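Local coordinates for pirin-like protein (Geobacillus kaustophilus, PDB 2P17) that is of unknown function but belongs to the pirin family of bicupin proteins and binds one iron ion per subunit, at residues G190-E196 and A210-F216; T168-V174 and L235-A241; I3-I7 and F201-N205. Residues are numbered along the deposited sequence.

Contact 1 (G190-E196 and A210-F216); sequences GFLYILE and AGQALFF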
loop_
_atom_site.group_PDB
_atom_site.type_symbol
_atom_site.label_atom_id
_atom_site.label_comp_id
_atom_site.label_asym_id
_atom_site.label_seq_id
_atom_site.Cartn_x
_atom_site.Cartn_y
_atom_site.Cartn_z
ATOM N N GLY A 190 7.829 7.587 0.287
ATOM C CA GLY A 190 6.450 7.139 0.213
ATOM C C GLY A 190 5.499 7.985 -0.590
ATOM O O GLY A 190 5.887 8.939 -1.279
ATOM N N PHE A 191 4.234 7.615 -0.484
ATOM C CA PHE A 191 3.182 8.217 -1.265
ATOM C C PHE A 191 1.867 7.779 -0.643
ATOM O O PHE A 191 1.835 6.897 0.225
ATOM C CB PHE A 191 3.266 7.738 -2.734
ATOM C CG PHE A 191 3.040 6.261 -2.898
ATOM C CD1 PHE A 191 1.755 5.781 -3.111
ATOM C CD2 PHE A 191 4.082 5.355 -2.758
ATOM C CE1 PHE A 191 1.513 4.417 -3.212
ATOM C CE2 PHE A 191 3.859 3.986 -2.853
ATOM C CZ PHE A 191 2.579 3.512 -3.088
ATOM N N LEU A 192 0.778 8.364 -1.103
ATOM C CA LEU A 192 -0.543 7.856 -0.728
ATOM C C LEU A 192 -1.416 7.708 -1.960
ATOM O O LEU A 192 -1.159 8.344 -2.979
ATOM C CB LEU A 192 -1.214 8.722 0.370
ATOM C CG LEU A 192 -1.447 10.204 0.070
ATOM C CD1 LEU A 192 -2.688 10.435 -0.799
ATOM C CD2 LEU A 192 -1.555 10.996 1.370
ATOM N N TYR A 193 -2.423 6.852 -1.868
ATOM C CA TYR A 193 -3.366 6.672 -2.957
ATOM C C TYR A 193 -4.767 6.855 -2.408
ATOM O O TYR A 193 -5.116 6.265 -1.382
ATOM C CB TYR A 193 -3.205 5.282 -3.600
ATOM C CG TYR A 193 -4.215 5.044 -4.687
ATOM C CD1 TYR A 193 -4.083 5.660 -5.921
ATOM C CD2 TYR A 193 -5.334 4.231 -4.458
ATOM C CE1 TYR A 193 -5.023 5.456 -6.919
ATOM C CE2 TYR A 193 -6.295 4.033 -5.450
ATOM C CZ TYR A 193 -6.115 4.647 -6.680
ATOM O OH TYR A 193 -7.048 4.468 -7.686
ATOM N N ILE A 194 -5.577 7.677 -3.081
ATOM C CA ILE A 194 -6.881 8.034 -2.562
ATOM C C ILE A 194 -7.957 7.123 -3.146
ATOM O O ILE A 194 -8.129 7.052 -4.362
ATOM C CB ILE A 194 -7.216 9.525 -2.831
ATOM C CG1 ILE A 194 -6.138 10.409 -2.206
ATOM C CG2 ILE A 194 -8.571 9.867 -2.231
ATOM C CD1 ILE A 194 -6.226 11.875 -2.600
ATOM N N LEU A 195 -8.675 6.440 -2.255
ATOM C CA LEU A 195 -9.743 5.528 -2.651
ATOM C C LEU A 195 -11.079 6.239 -2.862
ATOM O O LEU A 195 -11.857 5.864 -3.755
ATOM C CB LEU A 195 -9.923 4.437 -1.584
ATOM C CG LEU A 195 -8.708 3.535 -1.355
ATOM C CD1 LEU A 195 -8.864 2.745 -0.059
ATOM C CD2 LEU A 195 -8.512 2.625 -2.544
ATOM N N GLU A 196 -11.351 7.237 -2.028
ATOM C CA GLU A 196 -12.680 7.875 -1.966
ATOM C C GLU A 196 -12.496 9.310 -1.508
ATOM O O GLU A 196 -11.691 9.585 -0.616
ATOM C CB GLU A 196 -13.575 7.127 -0.968
ATOM C CG GLU A 196 -15.062 7.485 -0.995
ATOM C CD GLU A 196 -15.807 6.935 0.231
ATOM O OE1 GLU A 196 -15.256 6.051 0.936
ATOM O OE2 GLU A 196 -16.939 7.394 0.494
ATOM N N ALA A 210 -9.966 11.050 -5.297
ATOM C CA ALA A 210 -10.007 9.628 -5.587
ATOM C C ALA A 210 -9.414 9.302 -6.951
ATOM O O ALA A 210 -9.699 9.971 -7.962
ATOM C CB ALA A 210 -11.436 9.091 -5.483
ATOM N N GLY A 211 -8.574 8.275 -6.960
ATOM C CA GLY A 211 -7.921 7.811 -8.180
ATOM C C GLY A 211 -6.572 8.452 -8.420
ATOM O O GLY A 211 -5.956 8.227 -9.461
ATOM N N GLN A 212 -6.105 9.236 -7.452
ATOM C CA GLN A 212 -4.788 9.871 -7.548
ATOM C C GLN A 212 -3.817 9.333 -6.521
ATOM O O GLN A 212 -4.204 9.017 -5.383
ATOM C CB GLN A 212 -4.897 11.389 -7.396
ATOM C CG GLN A 212 -5.816 12.021 -8.440
ATOM C CD GLN A 212 -5.719 13.518 -8.433
ATOM O OE1 GLN A 212 -5.893 14.156 -7.391
ATOM N NE2 GLN A 212 -5.438 14.100 -9.599
ATOM N N ALA A 213 -2.557 9.241 -6.945
ATOM C CA ALA A 213 -1.434 8.972 -6.046
ATOM C C ALA A 213 -0.646 10.250 -5.833
ATOM O O ALA A 213 -0.308 10.945 -6.800
ATOM C CB ALA A 213 -0.541 7.885 -6.612
ATOM N N LEU A 214 -0.359 10.559 -4.569
ATOM C CA LEU A 214 0.365 11.782 -4.192
ATOM C C LEU A 214 1.674 11.370 -3.565
ATOM O O LEU A 214 1.670 10.649 -2.575
ATOM C CB LEU A 214 -0.468 12.634 -3.228
ATOM C CG LEU A 214 -1.559 13.512 -3.853
ATOM C CD1 LEU A 214 -2.703 12.684 -4.431
ATOM C CD2 LEU A 214 -2.107 14.454 -2.798
ATOM N N PHE A 215 2.783 11.796 -4.171
ATOM C CA PHE A 215 4.115 11.359 -3.749
ATOM C C PHE A 215 4.741 12.381 -2.831
ATOM O O PHE A 215 4.567 13.584 -3.036
ATOM C CB PHE A 215 5.001 11.128 -4.970
ATOM C CG PHE A 215 4.523 10.007 -5.829
ATOM C CD1 PHE A 215 5.009 8.712 -5.644
ATOM C CD2 PHE A 215 3.533 10.222 -6.788
ATOM C CE1 PHE A 215 4.535 7.659 -6.421
ATOM C CE2 PHE A 215 3.053 9.182 -7.562
ATOM C CZ PHE A 215 3.556 7.903 -7.388
ATOM N N PHE A 216 5.503 11.907 -1.843
ATOM C CA PHE A 216 6.032 12.773 -0.795
ATOM C C PHE A 216 7.457 13.239 -1.103
ATOM O O PHE A 216 8.251 12.498 -1.664
ATOM C CB PHE A 216 6.042 12.078 0.586
ATOM C CG PHE A 216 4.743 11.409 0.968
ATOM C CD1 PHE A 216 3.512 11.902 0.521
ATOM C CD2 PHE A 216 4.751 10.300 1.824
ATOM C CE1 PHE A 216 2.325 11.270 0.879
ATOM C CE2 PHE A 216 3.561 9.669 2.195
ATOM C CZ PHE A 216 2.343 10.160 1.728
HETATM O O HOH W 1 9.144 10.191 -0.257
#
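Two neighbouring antiparallel strands of the C-terminal cupin domain meet here, the axes of segments 190-196 and 212-216 approaching to 4.6 Å. Leu192 and Leu214 form the hydrogen-bonded pair in the middle, Leu192 N to Leu214 O at 2.9 Å and Leu214 N to Leu192 O at 2.8 Å. The ladder continues with Phe216 N to Gly190 O (3.0 Å) and Ile194 N to Gln212 O (3.0 Å), and Gly211 N to Ile194 O (2.9 Å) prolongs it into the turn. At the Gly190/Phe216 end a water accepts from Gly190 N and lies 2.8 Å from Phe216 O. On one face of the pair Phe191 CB lies 3.5 Å from Phe215 CD1, and Tyr193 CD1 lies 4.2 Å from Ala213 CB, its ring alongside the backbone of Gly211 and Gln212; Phe215 also meets Arg9 (cation-pi). On the other, Leu192 CD2 sits 3.9 Å from Phe216 CE1 and Ile194 CD1 4.1 Å from Leu214 CD1, an apolar layer joined by Phe201. Phe191 N lies over one face of the Phe216 ring. Leu195 and Glu196 both face Arg236 of the neighbouring strand 235-242, a classic beta bulge; such strand pairs build the cupin beta-barrel.

Contact 2 (T168-V174 and L235-A241); sequences TMVEMIV and LRLLLYA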
loop_
_atom_site.group_PDB
_atom_site.type_symbol
_atom_site.label_atom_id
_atom_site.label_comp_id
_atom_site.label_asym_id
_atom_site.label_seq_id
_atom_site.Cartn_x
_atom_site.Cartn_y
_atom_site.Cartn_z
ATOM N N THR A 168 5.678 1.397 6.546
ATOM C CA THR A 168 4.480 1.905 7.192
ATOM C C THR A 168 3.355 1.932 6.173
ATOM O O THR A 168 3.495 2.530 5.104
ATOM C CB THR A 168 4.736 3.280 7.799
ATOM O OG1 THR A 168 5.552 3.110 8.970
ATOM C CG2 THR A 168 3.426 3.993 8.164
HETATM N N MSE A 169 2.267 1.244 6.494
HETATM C CA MSE A 169 1.097 1.187 5.634
HETATM C C MSE A 169 -0.114 1.433 6.503
HETATM O O MSE A 169 -0.375 0.679 7.443
HETATM C CB MSE A 169 0.972 -0.168 4.938
HETATM C CG MSE A 169 -0.266 -0.262 4.055
HETATM SE SE MSE A 169 -0.375 -2.047 3.285
HETATM C CE MSE A 169 -2.039 -1.837 2.293
ATOM N N VAL A 170 -0.806 2.533 6.219
ATOM C CA VAL A 170 -1.953 2.922 7.009
ATOM C C VAL A 170 -3.143 3.259 6.133
ATOM O O VAL A 170 -2.991 3.789 5.026
ATOM C CB VAL A 170 -1.658 4.127 7.948
ATOM C CG1 VAL A 170 -0.534 3.809 8.959
ATOM C CG2 VAL A 170 -1.348 5.397 7.172
ATOM N N GLU A 171 -4.324 2.922 6.622
ATOM C CA GLU A 171 -5.562 3.318 5.977
ATOM C C GLU A 171 -6.222 4.429 6.787
ATOM O O GLU A 171 -6.481 4.259 7.981
ATOM C CB GLU A 171 -6.487 2.117 5.859
ATOM C CG GLU A 171 -7.812 2.421 5.173
ATOM C CD GLU A 171 -8.714 1.226 5.174
ATOM O OE1 GLU A 171 -8.616 0.436 6.133
ATOM O OE2 GLU A 171 -9.524 1.094 4.237
HETATM N N MSE A 172 -6.489 5.555 6.133
HETATM C CA MSE A 172 -7.141 6.681 6.795
HETATM C C MSE A 172 -8.545 6.857 6.282
HETATM O O MSE A 172 -8.770 6.847 5.069
HETATM C CB MSE A 172 -6.380 7.975 6.552
HETATM C CG MSE A 172 -4.960 7.940 6.992
HETATM SE SE MSE A 172 -4.269 9.733 6.870
HETATM C CE MSE A 172 -2.505 9.270 6.831
ATOM N N ILE A 173 -9.479 7.000 7.214
ATOM C CA ILE A 173 -10.848 7.390 6.907
ATOM C C ILE A 173 -11.080 8.679 7.686
ATOM O O ILE A 173 -11.018 8.691 8.922
ATOM C CB ILE A 173 -11.869 6.325 7.313
ATOM C CG1 ILE A 173 -11.575 4.988 6.603
ATOM C CG2 ILE A 173 -13.275 6.812 6.965
ATOM C CD1 ILE A 173 -12.461 3.810 7.060
ATOM N N VAL A 174 -11.318 9.761 6.951
ATOM C CA VAL A 174 -11.294 11.097 7.540
ATOM C C VAL A 174 -12.578 11.832 7.186
ATOM O O VAL A 174 -12.951 11.902 6.019
ATOM C CB VAL A 174 -10.072 11.897 7.032
ATOM C CG1 VAL A 174 -9.929 13.198 7.806
ATOM C CG2 VAL A 174 -8.771 11.078 7.178
ATOM N N LEU A 235 -13.137 11.204 3.178
ATOM C CA LEU A 235 -11.887 10.779 2.555
ATOM C C LEU A 235 -11.452 9.399 3.033
ATOM O O LEU A 235 -11.429 9.134 4.233
ATOM C CB LEU A 235 -10.795 11.811 2.872
ATOM C CG LEU A 235 -9.355 11.653 2.393
ATOM C CD1 LEU A 235 -9.271 11.734 0.881
ATOM C CD2 LEU A 235 -8.508 12.751 2.998
ATOM N N ARG A 236 -11.105 8.534 2.086
ATOM C CA ARG A 236 -10.508 7.249 2.411
ATOM C C ARG A 236 -9.250 7.084 1.566
ATOM O O ARG A 236 -9.293 7.288 0.362
ATOM C CB ARG A 236 -11.485 6.100 2.157
ATOM C CG ARG A 236 -11.003 4.759 2.691
ATOM C CD ARG A 236 -12.138 3.737 2.683
ATOM N NE ARG A 236 -11.767 2.513 3.388
ATOM C CZ ARG A 236 -12.636 1.659 3.925
ATOM N NH1 ARG A 236 -13.950 1.886 3.861
ATOM N NH2 ARG A 236 -12.190 0.574 4.540
ATOM N N LEU A 237 -8.132 6.733 2.199
ATOM C CA LEU A 237 -6.869 6.628 1.468
ATOM C C LEU A 237 -5.944 5.601 2.108
ATOM O O LEU A 237 -6.104 5.245 3.271
ATOM C CB LEU A 237 -6.180 7.997 1.375
ATOM C CG LEU A 237 -5.702 8.648 2.681
ATOM C CD1 LEU A 237 -4.370 8.089 3.184
ATOM C CD2 LEU A 237 -5.593 10.150 2.480
ATOM N N LEU A 238 -4.985 5.135 1.319
ATOM C CA LEU A 238 -3.894 4.294 1.804
ATOM C C LEU A 238 -2.586 5.051 1.678
ATOM O O LEU A 238 -2.287 5.598 0.630
ATOM C CB LEU A 238 -3.828 2.989 1.005
ATOM C CG LEU A 238 -5.004 2.029 1.188
ATOM C CD1 LEU A 238 -4.983 1.005 0.071
ATOM C CD2 LEU A 238 -4.968 1.368 2.549
ATOM N N LEU A 239 -1.810 5.076 2.756
ATOM C CA LEU A 239 -0.483 5.685 2.750
ATOM C C LEU A 239 0.556 4.582 2.884
ATOM O O LEU A 239 0.458 3.728 3.778
ATOM C CB LEU A 239 -0.342 6.693 3.901
ATOM C CG LEU A 239 0.951 7.504 4.050
ATOM C CD1 LEU A 239 0.677 8.851 4.697
ATOM C CD2 LEU A 239 1.997 6.732 4.867
ATOM N N TYR A 240 1.558 4.620 2.005
ATOM C CA TYR A 240 2.635 3.636 1.992
ATOM C C TYR A 240 3.949 4.383 2.085
ATOM O O TYR A 240 4.188 5.292 1.297
ATOM C CB TYR A 240 2.667 2.888 0.671
ATOM C CG TYR A 240 1.442 2.105 0.265
ATOM C CD1 TYR A 240 1.353 0.739 0.532
ATOM C CD2 TYR A 240 0.405 2.705 -0.455
ATOM C CE1 TYR A 240 0.244 -0.014 0.087
ATOM C CE2 TYR A 240 -0.697 1.961 -0.897
ATOM C CZ TYR A 240 -0.766 0.605 -0.614
ATOM O OH TYR A 240 -1.850 -0.123 -1.064
ATOM N N ALA A 241 4.821 4.003 3.022
ATOM C CA ALA A 241 6.140 4.616 3.093
ATOM C C ALA A 241 7.101 3.600 3.642
ATOM O O ALA A 241 6.740 2.827 4.521
ATOM C CB ALA A 241 6.104 5.851 3.974
#
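Leu239, Met172 (selenomethionine) and Arg236 lose the most surface between strands 168-174 and 235-241, and they work on both faces of the pair. Leu239 and Met172 share the face that also carries Val170 and Leu237: Met172 CE reaches 3.9 Å from Leu239 CD1, Met172 CG lies 3.9 Å from Leu237 CD1, and Val170 CG2 packs 3.7 Å from Leu239 CB. Val229 and Leu227 of strand 224-231 close over this apolar layer, which is the interior filling of a cupin barrel, where two sheets pack face to face. The backbones run antiparallel in unbroken register from Thr168-Ala241 to Val174-Leu235; Val170 N to Leu239 O (3.0 Å) and Leu237 N to Met172 O (2.9 Å) are two of eight main-chain hydrogen bonds. Arg236 lies on the other face. Its NE and NH2 both donate to Glu171 OE2, at 2.8 and 2.7 Å, a salt bridge lying near the guanidinium plane, while Ile173 CD1 covers one face of the group 3.8 Å from Arg236 CZ. Glu171 is held further by Tyr65, through OE2, and by Arg148, through OE1. Further along that face, Met169 SE stands 4.9 Å from the centroid of the Tyr240 ring in an oblique Met-aromatic contact.

Contact 3 (I3-I7 and F201-N205); sequences IQRRI and FGADN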
loop_
_atom_site.group_PDB
_atom_site.type_symbol
_atom_site.label_atom_id
_atom_site.label_comp_id
_atom_site.label_asym_id
_atom_site.label_seq_id
_atom_site.Cartn_x
_atom_site.Cartn_y
_atom_site.Cartn_z
ATOM N N ILE A 3 9.336 18.621 10.768
ATOM C CA ILE A 3 9.532 18.981 9.383
ATOM C C ILE A 3 8.315 18.492 8.595
ATOM O O ILE A 3 7.959 17.318 8.663
ATOM C CB ILE A 3 10.844 18.375 8.848
ATOM C CG1 ILE A 3 12.044 19.039 9.542
ATOM C CG2 ILE A 3 10.925 18.503 7.323
ATOM C CD1 ILE A 3 13.344 18.258 9.453
ATOM N N GLN A 4 7.666 19.407 7.881
ATOM C CA GLN A 4 6.457 19.099 7.114
ATOM C C GLN A 4 6.782 18.625 5.707
ATOM O O GLN A 4 7.416 19.347 4.923
ATOM C CB GLN A 4 5.545 20.330 7.028
ATOM C CG GLN A 4 5.017 20.802 8.370
ATOM C CD GLN A 4 4.231 19.727 9.088
ATOM O OE1 GLN A 4 3.288 19.152 8.532
ATOM N NE2 GLN A 4 4.621 19.433 10.323
ATOM N N ARG A 5 6.332 17.419 5.374
ATOM C CA ARG A 5 6.471 16.931 4.012
ATOM C C ARG A 5 5.563 17.679 3.036
ATOM O O ARG A 5 4.481 18.154 3.415
ATOM C CB ARG A 5 6.203 15.432 3.954
ATOM C CG ARG A 5 7.257 14.622 4.710
ATOM C CD ARG A 5 7.638 13.366 3.951
ATOM N NE ARG A 5 8.457 12.458 4.756
ATOM C CZ ARG A 5 9.132 11.424 4.249
ATOM N NH1 ARG A 5 9.106 11.163 2.941
ATOM N NH2 ARG A 5 9.831 10.625 5.039
ATOM N N ARG A 6 6.022 17.744 1.789
ATOM C CA ARG A 6 5.307 18.343 0.672
ATOM C C ARG A 6 4.884 17.226 -0.273
ATOM O O ARG A 6 5.446 16.120 -0.238
ATOM C CB ARG A 6 6.228 19.322 -0.079
ATOM C CG ARG A 6 6.494 20.632 0.642
ATOM C CD ARG A 6 7.682 21.356 0.032
ATOM N NE ARG A 6 8.948 20.779 0.480
ATOM C CZ ARG A 6 9.741 20.010 -0.262
ATOM N NH1 ARG A 6 9.421 19.723 -1.515
ATOM N NH2 ARG A 6 10.867 19.533 0.256
ATOM N N ILE A 7 3.899 17.511 -1.117
ATOM C CA ILE A 7 3.545 16.640 -2.220
ATOM C C ILE A 7 4.361 17.048 -3.441
ATOM O O ILE A 7 4.196 18.156 -3.979
ATOM C CB ILE A 7 2.024 16.675 -2.526
ATOM C CG1 ILE A 7 1.204 16.263 -1.283
ATOM C CG2 ILE A 7 1.708 15.798 -3.755
ATOM C CD1 ILE A 7 1.661 14.951 -0.613
ATOM N N PHE A 201 -3.283 18.303 1.100
ATOM C CA PHE A 201 -2.213 17.444 1.599
ATOM C C PHE A 201 -0.895 18.168 1.687
ATOM O O PHE A 201 -0.533 18.917 0.787
ATOM C CB PHE A 201 -2.040 16.238 0.665
ATOM C CG PHE A 201 -3.243 15.358 0.591
ATOM C CD1 PHE A 201 -3.380 14.280 1.465
ATOM C CD2 PHE A 201 -4.255 15.608 -0.330
ATOM C CE1 PHE A 201 -4.493 13.464 1.397
ATOM C CE2 PHE A 201 -5.377 14.805 -0.384
ATOM C CZ PHE A 201 -5.498 13.730 0.474
ATOM N N GLY A 202 -0.163 17.908 2.765
ATOM C CA GLY A 202 1.211 18.380 2.894
ATOM C C GLY A 202 1.330 19.838 3.254
ATOM O O GLY A 202 0.335 20.518 3.504
ATOM N N ALA A 203 2.573 20.317 3.262
ATOM C CA ALA A 203 2.876 21.681 3.679
ATOM C C ALA A 203 2.177 22.761 2.858
ATOM O O ALA A 203 1.834 23.827 3.390
ATOM C CB ALA A 203 4.370 21.906 3.665
ATOM N N ASP A 204 1.953 22.479 1.577
ATOM C CA ASP A 204 1.398 23.458 0.646
ATOM C C ASP A 204 -0.083 23.223 0.336
ATOM O O ASP A 204 -0.637 23.865 -0.564
ATOM C CB ASP A 204 2.202 23.462 -0.657
ATOM C CG ASP A 204 3.662 23.805 -0.447
ATOM O OD1 ASP A 204 3.945 24.843 0.190
ATOM O OD2 ASP A 204 4.528 23.037 -0.922
ATOM N N ASN A 205 -0.717 22.301 1.061
ATOM C CA ASN A 205 -2.148 22.026 0.886
ATOM C C ASN A 205 -2.516 21.704 -0.566
ATOM O O ASN A 205 -3.455 22.272 -1.142
ATOM C CB ASN A 205 -3.004 23.175 1.445
ATOM C CG ASN A 205 -2.802 23.381 2.932
ATOM O OD1 ASN A 205 -2.913 22.448 3.713
ATOM N ND2 ASN A 205 -2.524 24.614 3.327
HETATM O O HOH W 2 2.149 19.826 0.006
HETATM O O HOH W 3 3.751 20.637 -2.056
#
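This is a small, partly hydrated contact at the periphery of the C-terminal cupin domain. Segment 3-7, at the start of strand 3-19, joins the sheet beside strands 212-216 and 224-231, so that the N-terminus is built into the C-terminal barrel, and there it meets the tight turn linking strands 198-201 and 206-209. Gly202 to Asn205 form a type I beta turn, with Asn205 N bonded to Gly202 O at 3.2 Å. A single direct hydrogen bond joins the segments, Ala203 N to Arg5 O at 2.9 Å. Gly202 comes close to the same carbonyl, its CA 3.3 Å from Arg5 O; a CB there would crowd Arg5 O and Arg6 CA, and the positive phi of Gly202 also favours glycine. Side chains add modest packing: Ala203 CB touches Gln4 CB and Arg6 CG, each at 3.9 Å, and Ile7 CG1 meets Phe201 CB at 3.8 Å on the inner side, near Leu214 and Leu227. Two waters bridge Ile7 to the turn. One accepts from Ile7 N and Asp204 N and donates to Phe201 O; the other donates to Ile7 O and to Asp204 OD2. The charged end of Arg5 leads away, to Thr225 OG1 and Tyr188 O. One backbone bond, two water bridges and small apolar touches, without a salt bridge between the segments, imply a modest, partly solvent-mediated contact.

Overall arrangement
Contacts 1 and 2 are strand pairings in one sheet, joined by the pairing of strand 189-196 with strand 235-242: Tyr193 N is 2.8 Å from Leu238 O and Leu195 N 2.8 Å from Arg236 O, both probable hydrogen bonds, and the contact centres are 9 Å apart. Along the chain, contact 1 is nested within the loop that contact 2 closes. Contact 3 lies further out, its centre 14 Å from that of contact 1 and 16 Å from that of contact 2, yet Phe201 ties it to both: Phe201 CD2 is 3.5 Å from Leu214 CD2 and Phe201 CE1 3.7 Å from Leu237 CD2. All three lie away from the iron, which His57 and His99 bind.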